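Local coordinates for poly-gamma-glutamate hydrolase (Bacillus phage phiNIT1, PDB 3A9L), which hydrolyses the gamma-glutamyl linkages of bacterial poly-gamma-glutamate and is a zinc peptidase, at residues A22-V27 with L65-L70; M88-L93 with D150-R155; T97-F102 with N154-G159; H103-D108 with Q163-S168; Y109-L114 with S167-R172. All coordinates share one frame; numbering follows the deposited sequence.

Interaction 1 of 5, residues A22-V27 with L65-L70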
# COMPACT_ATOMS: atom_id res chain seq x y z
N ALA A 22 6.54 14.83 -5.65
CA ALA A 22 7.24 14.18 -6.78
C ALA A 22 7.02 12.65 -6.88
O ALA A 22 7.14 12.06 -7.96
CB ALA A 22 8.74 14.48 -6.74
N TYR A 23 6.74 11.99 -5.74
CA TYR A 23 6.59 10.55 -5.76
C TYR A 23 5.67 10.07 -4.62
O TYR A 23 5.49 10.76 -3.62
CB TYR A 23 7.97 9.86 -5.66
CG TYR A 23 8.52 9.85 -4.26
CD1 TYR A 23 9.23 10.96 -3.77
CD2 TYR A 23 8.33 8.73 -3.41
CE1 TYR A 23 9.77 10.95 -2.46
CE2 TYR A 23 8.83 8.74 -2.12
CZ TYR A 23 9.55 9.83 -1.66
OH TYR A 23 10.05 9.83 -0.39
N ASN A 24 5.05 8.90 -4.84
CA ASN A 24 4.39 8.17 -3.75
C ASN A 24 4.78 6.67 -3.80
O ASN A 24 5.36 6.20 -4.78
CB ASN A 24 2.86 8.46 -3.69
CG ASN A 24 2.03 7.73 -4.76
OD1 ASN A 24 2.40 6.70 -5.30
ND2 ASN A 24 0.86 8.26 -5.01
N ILE A 25 4.51 5.96 -2.70
CA ILE A 25 4.71 4.52 -2.65
C ILE A 25 3.40 3.82 -2.24
O ILE A 25 2.70 4.25 -1.29
CB ILE A 25 5.85 4.13 -1.67
CG1 ILE A 25 7.08 5.06 -1.82
CG2 ILE A 25 6.26 2.65 -1.90
CD1 ILE A 25 8.21 4.78 -0.83
N GLU A 26 3.10 2.73 -2.94
CA GLU A 26 1.89 1.92 -2.72
C GLU A 26 2.28 0.47 -2.50
O GLU A 26 3.13 -0.08 -3.23
CB GLU A 26 0.95 2.01 -3.94
CG GLU A 26 0.45 3.39 -4.29
CD GLU A 26 -0.80 3.32 -5.19
OE1 GLU A 26 -0.98 2.32 -5.92
OE2 GLU A 26 -1.61 4.25 -5.14
N VAL A 27 1.65 -0.19 -1.52
CA VAL A 27 1.99 -1.61 -1.20
C VAL A 27 0.70 -2.35 -0.84
O VAL A 27 -0.12 -1.85 -0.08
CB VAL A 27 2.95 -1.72 0.02
CG1 VAL A 27 3.36 -3.17 0.29
CG2 VAL A 27 4.20 -0.86 -0.13
N LEU A 65 4.40 -0.41 -5.81
CA LEU A 65 4.67 0.60 -6.86
C LEU A 65 5.38 1.81 -6.32
O LEU A 65 4.86 2.49 -5.43
CB LEU A 65 3.36 1.11 -7.44
CG LEU A 65 2.37 0.20 -8.11
CD1 LEU A 65 1.15 1.03 -8.38
CD2 LEU A 65 2.96 -0.35 -9.43
N PHE A 66 6.57 2.11 -6.83
CA PHE A 66 7.23 3.39 -6.53
C PHE A 66 6.89 4.28 -7.70
O PHE A 66 7.32 3.99 -8.82
CB PHE A 66 8.76 3.23 -6.39
CG PHE A 66 9.47 4.50 -5.98
CD1 PHE A 66 9.94 5.39 -6.97
CD2 PHE A 66 9.72 4.80 -4.65
CE1 PHE A 66 10.59 6.58 -6.62
CE2 PHE A 66 10.38 5.98 -4.30
CZ PHE A 66 10.81 6.87 -5.29
N GLN A 67 6.08 5.31 -7.44
CA GLN A 67 5.41 6.05 -8.53
C GLN A 67 5.91 7.48 -8.64
O GLN A 67 5.93 8.19 -7.64
CB GLN A 67 3.89 6.12 -8.25
CG GLN A 67 3.11 4.80 -8.34
CD GLN A 67 1.61 5.03 -8.56
OE1 GLN A 67 1.08 4.74 -9.63
NE2 GLN A 67 0.95 5.63 -7.59
N GLY A 68 6.29 7.90 -9.86
CA GLY A 68 6.45 9.33 -10.18
C GLY A 68 5.11 10.04 -10.32
O GLY A 68 4.18 9.50 -10.93
N LEU A 69 5.02 11.25 -9.78
CA LEU A 69 3.79 12.04 -9.73
C LEU A 69 3.87 13.38 -10.45
O LEU A 69 2.87 14.12 -10.53
CB LEU A 69 3.37 12.34 -8.29
CG LEU A 69 3.21 11.18 -7.30
CD1 LEU A 69 2.70 11.68 -5.95
CD2 LEU A 69 2.26 10.19 -7.88
N LEU A 70 5.05 13.69 -10.97
CA LEU A 70 5.26 14.98 -11.56
C LEU A 70 4.48 15.01 -12.86
O LEU A 70 4.32 13.98 -13.51
CB LEU A 70 6.74 15.28 -11.80
CG LEU A 70 7.57 15.31 -10.51
CD1 LEU A 70 8.97 14.75 -10.73
CD2 LEU A 70 7.60 16.69 -9.90
O HOH W 1 -1.14 7.31 -6.71

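Interaction 2 of 5, residues M88-L93 with D150-R155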
# COMPACT_ATOMS: atom_id res chain seq x y z
N MET A 88 11.03 -0.45 1.75
CA MET A 88 9.79 -1.21 1.84
C MET A 88 9.72 -2.26 0.74
O MET A 88 9.30 -3.39 1.00
CB MET A 88 8.58 -0.29 1.88
CG MET A 88 8.49 0.48 3.16
SD MET A 88 6.86 1.18 3.29
CE MET A 88 6.93 2.34 1.92
N ALA A 89 10.15 -1.88 -0.48
CA ALA A 89 10.35 -2.77 -1.61
C ALA A 89 11.20 -4.01 -1.27
O ALA A 89 10.76 -5.13 -1.46
CB ALA A 89 11.00 -2.00 -2.78
N VAL A 90 12.39 -3.77 -0.73
CA VAL A 90 13.33 -4.80 -0.31
C VAL A 90 12.73 -5.71 0.76
O VAL A 90 12.99 -6.92 0.76
CB VAL A 90 14.62 -4.17 0.25
CG1 VAL A 90 15.62 -5.22 0.66
CG2 VAL A 90 15.23 -3.19 -0.75
N CYS A 91 11.97 -5.13 1.68
CA CYS A 91 11.28 -5.94 2.67
C CYS A 91 10.23 -6.80 1.94
O CYS A 91 10.19 -8.01 2.11
CB CYS A 91 10.70 -5.05 3.76
SG CYS A 91 10.08 -5.92 5.19
N MET A 92 9.41 -6.20 1.10
CA MET A 92 8.40 -6.94 0.34
C MET A 92 9.02 -8.05 -0.50
O MET A 92 8.63 -9.21 -0.40
CB MET A 92 7.58 -5.99 -0.54
CG MET A 92 6.59 -5.17 0.24
SD MET A 92 5.23 -6.23 0.81
CE MET A 92 4.32 -6.53 -0.68
N LEU A 93 10.03 -7.72 -1.29
CA LEU A 93 10.64 -8.77 -2.14
C LEU A 93 11.03 -10.00 -1.33
O LEU A 93 10.71 -11.13 -1.74
CB LEU A 93 11.83 -8.23 -2.95
CG LEU A 93 11.46 -7.66 -4.34
CD1 LEU A 93 11.15 -8.81 -5.23
CD2 LEU A 93 10.27 -6.70 -4.27
N ASP A 150 21.85 -8.31 -8.12
CA ASP A 150 21.44 -6.97 -7.67
C ASP A 150 20.05 -6.56 -8.15
O ASP A 150 19.31 -5.95 -7.39
CB ASP A 150 22.39 -5.93 -8.18
CG ASP A 150 23.80 -6.09 -7.62
OD1 ASP A 150 23.95 -6.64 -6.51
OD2 ASP A 150 24.74 -5.64 -8.31
N ASN A 151 19.73 -6.83 -9.41
CA ASN A 151 18.43 -6.41 -9.94
C ASN A 151 17.28 -6.69 -8.93
O ASN A 151 16.98 -7.84 -8.62
CB ASN A 151 18.14 -7.06 -11.29
CG ASN A 151 16.92 -6.45 -11.99
OD1 ASN A 151 15.82 -6.40 -11.43
ND2 ASN A 151 17.11 -5.98 -13.23
N ILE A 152 16.65 -5.63 -8.43
CA ILE A 152 15.56 -5.82 -7.45
C ILE A 152 14.66 -7.08 -7.65
O ILE A 152 14.37 -7.78 -6.67
CB ILE A 152 14.68 -4.56 -7.25
CG1 ILE A 152 13.63 -4.78 -6.15
CG2 ILE A 152 14.01 -4.12 -8.56
CD1 ILE A 152 14.20 -5.00 -4.74
N VAL A 153 14.26 -7.38 -8.88
CA VAL A 153 13.41 -8.55 -9.17
C VAL A 153 13.98 -9.91 -8.72
O VAL A 153 13.22 -10.79 -8.31
CB VAL A 153 12.91 -8.62 -10.66
CG1 VAL A 153 13.89 -9.39 -11.49
CG2 VAL A 153 11.55 -9.32 -10.72
N ASN A 154 15.31 -10.07 -8.74
CA ASN A 154 15.95 -11.33 -8.27
C ASN A 154 16.26 -11.32 -6.77
O ASN A 154 17.01 -12.20 -6.25
CB ASN A 154 17.25 -11.60 -9.05
CG ASN A 154 17.03 -11.71 -10.55
OD1 ASN A 154 16.01 -12.26 -11.03
ND2 ASN A 154 17.98 -11.13 -11.32
N ARG A 155 15.71 -10.33 -6.06
CA ARG A 155 15.91 -10.27 -4.63
C ARG A 155 14.63 -10.68 -3.89
O ARG A 155 14.47 -10.39 -2.70
CB ARG A 155 16.40 -8.90 -4.19
CG ARG A 155 17.68 -8.46 -4.91
CD ARG A 155 18.08 -7.11 -4.42
NE ARG A 155 18.38 -7.13 -2.99
CZ ARG A 155 18.57 -6.03 -2.26
NH1 ARG A 155 18.51 -4.82 -2.81
NH2 ARG A 155 18.85 -6.15 -0.96
O HOH W 2 14.94 -8.25 -1.05

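Interaction 3 of 5, residues T97-F102 with N154-G159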
# COMPACT_ATOMS: atom_id res chain seq x y z
N THR A 97 8.23 -15.63 -2.48
CA THR A 97 9.00 -16.60 -3.27
C THR A 97 9.39 -16.09 -4.63
O THR A 97 10.54 -16.22 -5.04
CB THR A 97 8.22 -17.88 -3.47
OG1 THR A 97 7.72 -18.30 -2.20
CG2 THR A 97 9.14 -19.01 -4.08
N ASP A 98 8.40 -15.53 -5.34
CA ASP A 98 8.53 -15.16 -6.72
C ASP A 98 8.26 -13.68 -6.86
O ASP A 98 7.61 -13.08 -6.00
CB ASP A 98 7.57 -15.98 -7.58
CG ASP A 98 7.92 -17.46 -7.59
OD1 ASP A 98 9.07 -17.81 -7.91
OD2 ASP A 98 7.05 -18.29 -7.26
N ALA A 99 8.75 -13.09 -7.95
CA ALA A 99 8.51 -11.69 -8.25
C ALA A 99 8.54 -11.47 -9.75
O ALA A 99 9.38 -12.03 -10.46
CB ALA A 99 9.57 -10.80 -7.57
N VAL A 100 7.57 -10.69 -10.22
CA VAL A 100 7.54 -10.22 -11.61
C VAL A 100 7.57 -8.69 -11.65
O VAL A 100 6.69 -8.02 -11.10
CB VAL A 100 6.30 -10.77 -12.35
CG1 VAL A 100 6.19 -10.19 -13.73
CG2 VAL A 100 6.36 -12.28 -12.45
N SER A 101 8.57 -8.11 -12.32
CA SER A 101 8.72 -6.64 -12.33
C SER A 101 8.26 -6.09 -13.67
O SER A 101 8.40 -6.75 -14.67
CB SER A 101 10.15 -6.23 -12.07
OG SER A 101 11.02 -6.72 -13.08
N PHE A 102 7.72 -4.88 -13.70
CA PHE A 102 7.23 -4.31 -14.95
C PHE A 102 7.93 -2.98 -15.28
O PHE A 102 7.88 -2.03 -14.50
CB PHE A 102 5.71 -4.12 -14.91
CG PHE A 102 4.94 -5.40 -14.73
CD1 PHE A 102 4.78 -5.98 -13.46
CD2 PHE A 102 4.38 -6.04 -15.82
CE1 PHE A 102 4.05 -7.18 -13.28
CE2 PHE A 102 3.64 -7.22 -15.66
CZ PHE A 102 3.50 -7.80 -14.39
N ASN A 154 15.31 -10.07 -8.74
CA ASN A 154 15.95 -11.33 -8.27
C ASN A 154 16.26 -11.32 -6.77
O ASN A 154 17.01 -12.20 -6.25
CB ASN A 154 17.25 -11.60 -9.05
CG ASN A 154 17.03 -11.71 -10.55
OD1 ASN A 154 16.01 -12.26 -11.03
ND2 ASN A 154 17.98 -11.13 -11.32
N ARG A 155 15.71 -10.33 -6.06
CA ARG A 155 15.91 -10.27 -4.63
C ARG A 155 14.63 -10.68 -3.89
O ARG A 155 14.47 -10.39 -2.70
CB ARG A 155 16.40 -8.90 -4.19
CG ARG A 155 17.68 -8.46 -4.91
CD ARG A 155 18.08 -7.11 -4.42
NE ARG A 155 18.38 -7.13 -2.99
CZ ARG A 155 18.57 -6.03 -2.26
NH1 ARG A 155 18.51 -4.82 -2.81
NH2 ARG A 155 18.85 -6.15 -0.96
N CYS A 156 13.74 -11.37 -4.60
CA CYS A 156 12.69 -12.16 -3.93
C CYS A 156 13.37 -13.31 -3.17
O CYS A 156 14.60 -13.47 -3.22
CB CYS A 156 11.62 -12.64 -4.92
SG CYS A 156 12.34 -13.60 -6.27
N ALA A 157 12.58 -14.07 -2.42
CA ALA A 157 13.12 -15.11 -1.57
C ALA A 157 13.83 -16.20 -2.36
O ALA A 157 14.87 -16.72 -1.92
CB ALA A 157 12.04 -15.69 -0.67
N SER A 158 13.29 -16.53 -3.52
CA SER A 158 13.86 -17.60 -4.34
C SER A 158 15.16 -17.10 -4.99
O SER A 158 16.01 -17.91 -5.38
CB SER A 158 12.85 -18.10 -5.37
OG SER A 158 12.61 -17.10 -6.37
N GLY A 159 15.35 -15.78 -5.04
CA GLY A 159 16.49 -15.17 -5.73
C GLY A 159 16.40 -15.22 -7.26
O GLY A 159 17.39 -15.00 -7.96
O HOH W 3 11.67 -18.71 -8.16

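Interaction 4 of 5, residues H103-D108 with Q163-S168. With ZN (zinc ion), chain C.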
# COMPACT_ATOMS: atom_id res chain seq x y z
N HIS A 103 8.51 -2.91 -16.48
CA HIS A 103 9.35 -1.78 -16.91
C HIS A 103 8.97 -1.21 -18.23
O HIS A 103 8.33 -1.87 -19.06
CB HIS A 103 10.82 -2.17 -16.95
CG HIS A 103 11.44 -2.31 -15.59
ND1 HIS A 103 12.09 -1.27 -14.97
CD2 HIS A 103 11.47 -3.35 -14.72
CE1 HIS A 103 12.51 -1.67 -13.78
NE2 HIS A 103 12.15 -2.93 -13.61
N GLY A 104 9.34 0.05 -18.42
CA GLY A 104 9.11 0.70 -19.72
C GLY A 104 10.43 1.10 -20.39
O GLY A 104 11.30 1.67 -19.74
N TYR A 105 10.61 0.79 -21.67
CA TYR A 105 11.81 1.26 -22.36
C TYR A 105 11.38 2.04 -23.59
O TYR A 105 10.26 1.86 -24.06
CB TYR A 105 12.82 0.11 -22.66
CG TYR A 105 12.44 -0.78 -23.83
CD1 TYR A 105 12.87 -0.48 -25.13
CD2 TYR A 105 11.66 -1.93 -23.65
CE1 TYR A 105 12.51 -1.30 -26.22
CE2 TYR A 105 11.30 -2.76 -24.73
CZ TYR A 105 11.73 -2.43 -26.00
OH TYR A 105 11.38 -3.24 -27.07
N LYS A 106 12.25 2.93 -24.06
CA LYS A 106 11.95 3.80 -25.19
C LYS A 106 12.09 3.09 -26.54
O LYS A 106 13.16 2.61 -26.93
CB LYS A 106 12.82 5.07 -25.15
CG LYS A 106 12.23 6.28 -25.91
CD LYS A 106 12.68 7.58 -25.25
CE LYS A 106 11.83 8.76 -25.66
NZ LYS A 106 11.88 9.00 -27.13
N ASP A 107 10.96 2.96 -27.21
CA ASP A 107 10.95 2.62 -28.62
C ASP A 107 9.55 2.94 -29.02
O ASP A 107 8.65 2.14 -28.83
CB ASP A 107 11.27 1.15 -28.89
CG ASP A 107 11.38 0.85 -30.38
OD1 ASP A 107 11.26 1.80 -31.20
OD2 ASP A 107 11.59 -0.33 -30.74
N ASP A 108 9.37 4.14 -29.55
CA ASP A 108 8.06 4.58 -30.01
C ASP A 108 7.72 3.94 -31.36
O ASP A 108 6.62 4.14 -31.88
CB ASP A 108 8.05 6.10 -30.18
CG ASP A 108 8.07 6.84 -28.86
OD1 ASP A 108 7.28 6.49 -27.96
OD2 ASP A 108 8.84 7.82 -28.74
N GLN A 163 11.76 -10.17 -15.25
CA GLN A 163 11.65 -8.79 -15.60
C GLN A 163 10.97 -8.62 -16.98
O GLN A 163 11.39 -9.25 -17.97
CB GLN A 163 13.06 -8.15 -15.61
CG GLN A 163 12.99 -6.69 -15.99
CD GLN A 163 14.36 -6.03 -16.08
OE1 GLN A 163 14.74 -5.31 -15.19
NE2 GLN A 163 15.08 -6.26 -17.20
N LEU A 164 9.96 -7.75 -17.05
CA LEU A 164 9.41 -7.38 -18.36
C LEU A 164 9.78 -5.95 -18.71
O LEU A 164 9.57 -5.05 -17.95
CB LEU A 164 7.88 -7.53 -18.43
CG LEU A 164 7.24 -8.94 -18.38
CD1 LEU A 164 7.39 -9.56 -17.01
CD2 LEU A 164 5.75 -8.86 -18.75
N GLU A 165 10.34 -5.75 -19.90
CA GLU A 165 10.68 -4.39 -20.31
C GLU A 165 9.83 -4.10 -21.53
O GLU A 165 10.04 -4.70 -22.59
CB GLU A 165 12.18 -4.29 -20.57
CG GLU A 165 13.08 -4.19 -19.29
CD GLU A 165 13.48 -2.77 -18.90
OE1 GLU A 165 13.08 -1.83 -19.57
OE2 GLU A 165 14.18 -2.59 -17.89
N ILE A 166 8.83 -3.21 -21.36
CA ILE A 166 7.82 -2.98 -22.36
C ILE A 166 8.06 -1.67 -23.11
O ILE A 166 8.20 -0.61 -22.49
CB ILE A 166 6.41 -2.99 -21.69
CG1 ILE A 166 6.35 -4.07 -20.59
CG2 ILE A 166 5.33 -3.24 -22.73
CD1 ILE A 166 4.99 -4.13 -19.94
N SER A 167 8.10 -1.75 -24.43
CA SER A 167 8.44 -0.60 -25.27
C SER A 167 7.37 0.48 -25.17
O SER A 167 6.21 0.18 -24.89
CB SER A 167 8.60 -1.02 -26.73
OG SER A 167 7.32 -1.31 -27.28
N SER A 168 7.77 1.72 -25.41
CA SER A 168 6.89 2.86 -25.28
C SER A 168 5.74 2.77 -26.27
O SER A 168 4.63 3.21 -25.95
CB SER A 168 7.65 4.19 -25.45
OG SER A 168 8.40 4.22 -26.66
ZN ZN C . 12.45 0.70 -15.58
O HOH W 4 13.46 -5.29 -12.67
O HOH W 5 13.03 0.23 -17.73

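Interaction 5 of 5, residues Y109-L114 with S167-R172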
# COMPACT_ATOMS: atom_id res chain seq x y z
N TYR A 109 8.67 3.20 -31.92
CA TYR A 109 8.52 2.72 -33.29
C TYR A 109 8.22 1.22 -33.43
O TYR A 109 7.86 0.75 -34.51
CB TYR A 109 9.72 3.17 -34.13
CG TYR A 109 9.71 4.66 -34.36
CD1 TYR A 109 8.93 5.22 -35.38
CD2 TYR A 109 10.46 5.52 -33.56
CE1 TYR A 109 8.89 6.60 -35.59
CE2 TYR A 109 10.44 6.91 -33.77
CZ TYR A 109 9.65 7.44 -34.78
OH TYR A 109 9.61 8.79 -34.99
N ASN A 110 8.37 0.47 -32.34
CA ASN A 110 8.07 -0.97 -32.36
C ASN A 110 7.42 -1.38 -31.08
O ASN A 110 7.92 -1.05 -30.02
CB ASN A 110 9.33 -1.82 -32.46
CG ASN A 110 10.17 -1.43 -33.60
OD1 ASN A 110 9.91 -1.85 -34.72
ND2 ASN A 110 11.17 -0.61 -33.35
N LYS A 111 6.35 -2.14 -31.23
CA LYS A 111 5.73 -2.86 -30.12
C LYS A 111 6.48 -4.15 -29.82
O LYS A 111 6.52 -5.09 -30.64
CB LYS A 111 4.26 -3.14 -30.43
CG LYS A 111 3.42 -1.87 -30.53
CD LYS A 111 1.96 -2.15 -30.15
CE LYS A 111 1.34 -3.21 -31.06
NZ LYS A 111 -0.15 -3.16 -30.99
N ASN A 112 7.08 -4.20 -28.62
CA ASN A 112 7.81 -5.35 -28.18
C ASN A 112 7.92 -5.43 -26.68
O ASN A 112 7.90 -4.41 -25.98
CB ASN A 112 9.21 -5.36 -28.82
CG ASN A 112 9.75 -6.73 -28.94
OD1 ASN A 112 9.10 -7.69 -28.60
ND2 ASN A 112 10.97 -6.84 -29.44
N THR A 113 8.07 -6.66 -26.19
CA THR A 113 8.38 -6.95 -24.81
C THR A 113 9.60 -7.88 -24.72
O THR A 113 9.62 -8.93 -25.36
CB THR A 113 7.18 -7.58 -24.08
OG1 THR A 113 6.07 -6.66 -24.09
CG2 THR A 113 7.55 -7.93 -22.64
N LEU A 114 10.58 -7.46 -23.91
CA LEU A 114 11.85 -8.16 -23.72
C LEU A 114 11.88 -8.68 -22.29
O LEU A 114 11.94 -7.89 -21.32
CB LEU A 114 13.05 -7.22 -24.01
CG LEU A 114 13.00 -6.39 -25.31
CD1 LEU A 114 14.08 -5.33 -25.33
CD2 LEU A 114 13.11 -7.30 -26.54
N SER A 167 8.10 -1.75 -24.43
CA SER A 167 8.44 -0.60 -25.27
C SER A 167 7.37 0.48 -25.17
O SER A 167 6.21 0.18 -24.89
CB SER A 167 8.60 -1.02 -26.73
OG SER A 167 7.32 -1.31 -27.28
N SER A 168 7.77 1.72 -25.41
CA SER A 168 6.89 2.86 -25.28
C SER A 168 5.74 2.77 -26.27
O SER A 168 4.63 3.21 -25.95
CB SER A 168 7.65 4.19 -25.45
OG SER A 168 8.40 4.22 -26.66
N ALA A 169 6.00 2.22 -27.45
CA ALA A 169 4.95 1.97 -28.45
C ALA A 169 3.91 1.02 -27.90
O ALA A 169 2.69 1.19 -28.12
CB ALA A 169 5.54 1.40 -29.70
N GLN A 170 4.38 -0.01 -27.19
CA GLN A 170 3.48 -1.07 -26.75
C GLN A 170 2.55 -0.57 -25.66
O GLN A 170 1.33 -0.87 -25.66
CB GLN A 170 4.25 -2.31 -26.29
CG GLN A 170 3.33 -3.37 -25.61
CD GLN A 170 2.30 -3.97 -26.55
OE1 GLN A 170 2.57 -4.93 -27.26
NE2 GLN A 170 1.09 -3.44 -26.53
N ARG A 171 3.14 0.14 -24.70
CA ARG A 171 2.43 0.80 -23.61
C ARG A 171 1.46 1.89 -24.11
O ARG A 171 0.39 2.05 -23.54
CB ARG A 171 3.41 1.36 -22.59
CG ARG A 171 4.36 0.31 -22.01
CD ARG A 171 5.37 0.91 -21.02
NE ARG A 171 6.51 1.52 -21.67
CZ ARG A 171 6.87 2.80 -21.52
NH1 ARG A 171 6.20 3.63 -20.70
NH2 ARG A 171 7.93 3.24 -22.16
N ARG A 172 1.82 2.61 -25.18
CA ARG A 172 0.86 3.52 -25.80
C ARG A 172 -0.33 2.75 -26.37
O ARG A 172 -1.44 3.27 -26.32
CB ARG A 172 1.49 4.47 -26.85
CG ARG A 172 2.05 5.76 -26.27
CD ARG A 172 2.52 6.71 -27.36
NE ARG A 172 3.88 7.24 -27.15
CZ ARG A 172 4.22 8.29 -26.39
NH1 ARG A 172 3.33 8.98 -25.68
NH2 ARG A 172 5.49 8.65 -26.34
O HOH W 6 5.03 -6.51 -26.51

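Interaction 1 of 5, residues A22-V27 with L65-L70
A22 lies just before the strand, and its carbonyl already takes the amide of L69, with L69 N above the carbonyl plane. Its CB rests against the two methyls of L70. Y23 faces G68 in a non-hydrogen-bonded pair. Its CG sits between the backbone N and the carbonyl carbon (chi1 77°), which brings the ring beside that of F66, nearly parallel but slid apart, with Y23 CD2 3.5 Å from F66 CE2. N24 and Q67 form a hydrogen-bonded backbone pair, and their side chains add one more bond. Q67 NE2 gives a hydrogen to N24 OD1 at 2.9 Å, on a lone pair and close to the plane of both amides. Q67 OE1 turns to T49 on helix 48-59. I25 puts CG1 3.9 Å from F66 CD2. E26 pairs with L65, and its OE1 is held by Y53. This antiparallel pair lies at the edge of the chain's mixed sheet, and I25, E26 and V27 continue the sheet into the second subunit. The Y23, I25, F66 face packs through carbon, while the N24, E26, L65, Q67 face mixes the amide bond with a leucine and a carboxylate; backbone and amide bonds fix the same register.

Interaction 2 of 5, residues M88-L93 with D150-R155
Apolar packing carries most of this contact. L93 of helix 87-94 meets I152, the two side chains crossing at about a right angle. L93 CG lies 3.8 Å from I152 CD1 and also touches I152 O. The CG1 of I152 is anti to its backbone N (chi1 -176°), which sends it toward L93, and the bend at chi2 (65°) sets CD1 against L93 CG. V90 adds a looser touch to the same CD1. L93 CB packs on the backbone of R155, 3.4 Å from its carbonyl O. The segment 150-155 is part of the long loop before strand 162-167. It makes a short 3-10 turn at 152-153, where an Asx turn has N151 OD1 accepting from V153 N in the carbonyl plane, on a lone pair. F37 of strand 34-42 touches both L93 and I152, so helix and loop cover the same side of the sheet. Polar contact is left to one water. It donates to V90 O at 3.0 Å and to R155 O at 2.7 Å, linking the helix backbone to the loop. The last kind is a charged group against a methyl: R155, bent at chi3 (62°), brings NH2 within 3.7 Å of V90 CG1.

Interaction 3 of 5, residues T97-F102 with N154-G159
The residues leading into strand 98-105, one of the central strands of the mixed sheet, meet the loop that leads into its neighbour, strand 162-167. The backbone carbonyl of T97 is the focus. S158 grips it twice. S158 N donates to T97 O at 3.2 Å, in the carbonyl plane and on a lone pair. S158 OG donates to the same T97 O at 2.6 Å, nearly along the C=O axis. The hydroxyl can do this because OG lies between the backbone N and the carbonyl carbon of S158 (chi1 69°), on the same side as its own amide. S158 CB also touches T97 CG2. A water extends the polar patch: it donates to S158 OG at 2.6 Å and to D98 OD1 at 2.8 Å. The other carboxylate oxygen, D98 OD2, is bonded to Y207 on the C-terminal helix. Toward the core, C156 packs on the strand. Its CB is 3.8 Å from A99 CB, and its SG lies 3.4 Å from T97 O. L93 of helix 87-94 covers A99 and C156 together. Past C156 the loop closes a turn, with G159 N bonded to C156 O. Backbone bonds from A99 and S101 to V162 then begin the strand pairing, so this is a loop packing at the start of two neighbouring parallel strands of an open alpha/beta sheet.

Interaction 4 of 5, residues H103-D108 with Q163-S168
H103 leaves the strand with CG anti to the carbonyl carbon (chi1 -74°). Its CB lies 3.4 Å from E165 CD, the two side chains crossing obliquely. Its CG meets E165 OE2, and the imidazole and carboxylate planes are only 17° apart. ND1 binds the zinc ion at 2.1 Å. CD2 passes Q163, whose OE1 lies 3.8 Å away. At the tip NE2 gives a weak bond to a water that also donates to Q163 OE1; N151 is a further partner of that oxygen. H40 and E45 complete the protein ligands of the zinc. A second water, 2.3 Å from the metal, donates to E165 OE1 and G104 O, so E165 is a second-shell carboxylate that would orient and probably polarise it. The site sits at the C-terminal ends of strands 98-105 and 162-167, parallel neighbours in the mixed sheet, as is common in open alpha/beta enzymes. The backbone joins them through H103 N to L164 O, I166 N to H103 O and Y105 N to I166 O. Y105 carries S167 CB over one ring face, a CH-pi contact at 4.0 Å from the centroid, while E165 O meets the ring edge. Beyond the strands, S168 OG accepts from D107 N and donates at 2.8 Å to D108 OD1, meeting it from above the carboxylate plane; D108 OD1 also forms a salt bridge with R172.

Interaction 5 of 5, residues Y109-L114 with S167-R172
K111 lays its aliphatic chain over the first turn of helix 168-173. Its CG is 3.9 Å from Q170 CA and close to A169 CB. CD continues to Q170 NE2, and the two side chains cross at about a right angle. K111 bends at chi3 (-59°), and its NZ forms a salt bridge with E191, which also accepts from Q170 NE2. A169 CB touches the backbone of N110, 3.4 Å from N110 O. Next to it, S167 at the N-cap turns its OG between its own backbone N and carbonyl carbon (chi1 73°). S167 OG donates to N110 O at 2.8 Å, in the carbonyl plane and on a lone pair. The same oxygen accepts from N112 N at 3.2 Å and, as the capping bond, from Q170 N. S167 N then bonds to N112 O, nearly along the C=O axis, where strand 162-167 ends beside the approach to the antiparallel strand 113-116. A water bridges further out: it donates to Q170 OE1 and accepts from T113 OG1, which is also bonded to Y195. The single hydroxyl of S167 is therefore gripped by three bonds, one given and two received. It caps the helix and holds the loop at N110 and N112, so one hydroxyl satisfies a helix N-H, a loop N-H and a loop carbonyl.

In the fold
Four of the five contacts reach one mixed sheet of order 23-29, 62-68, 34-42, 98-105, 162-167, 113-116, 138-139. Interaction 1 lies at the dimer edge and closes before the others open. Its strand touches the helix of interaction 2, which also meets the second subunit. Interactions 2 and 3, centres about 7 Å apart, end on the same loop and share N154 and R155. Interactions 4 and 5, centres about 6 Å apart, likewise share S167 and S168. Along the chain, the segments of 2 and 3 alternate with those of 4 and 5. Interactions 3 and 4 use opposite ends of strand 98-105, centres about 19 Å apart. The central strand pair thus runs from loop packing to the zinc site and capped helix.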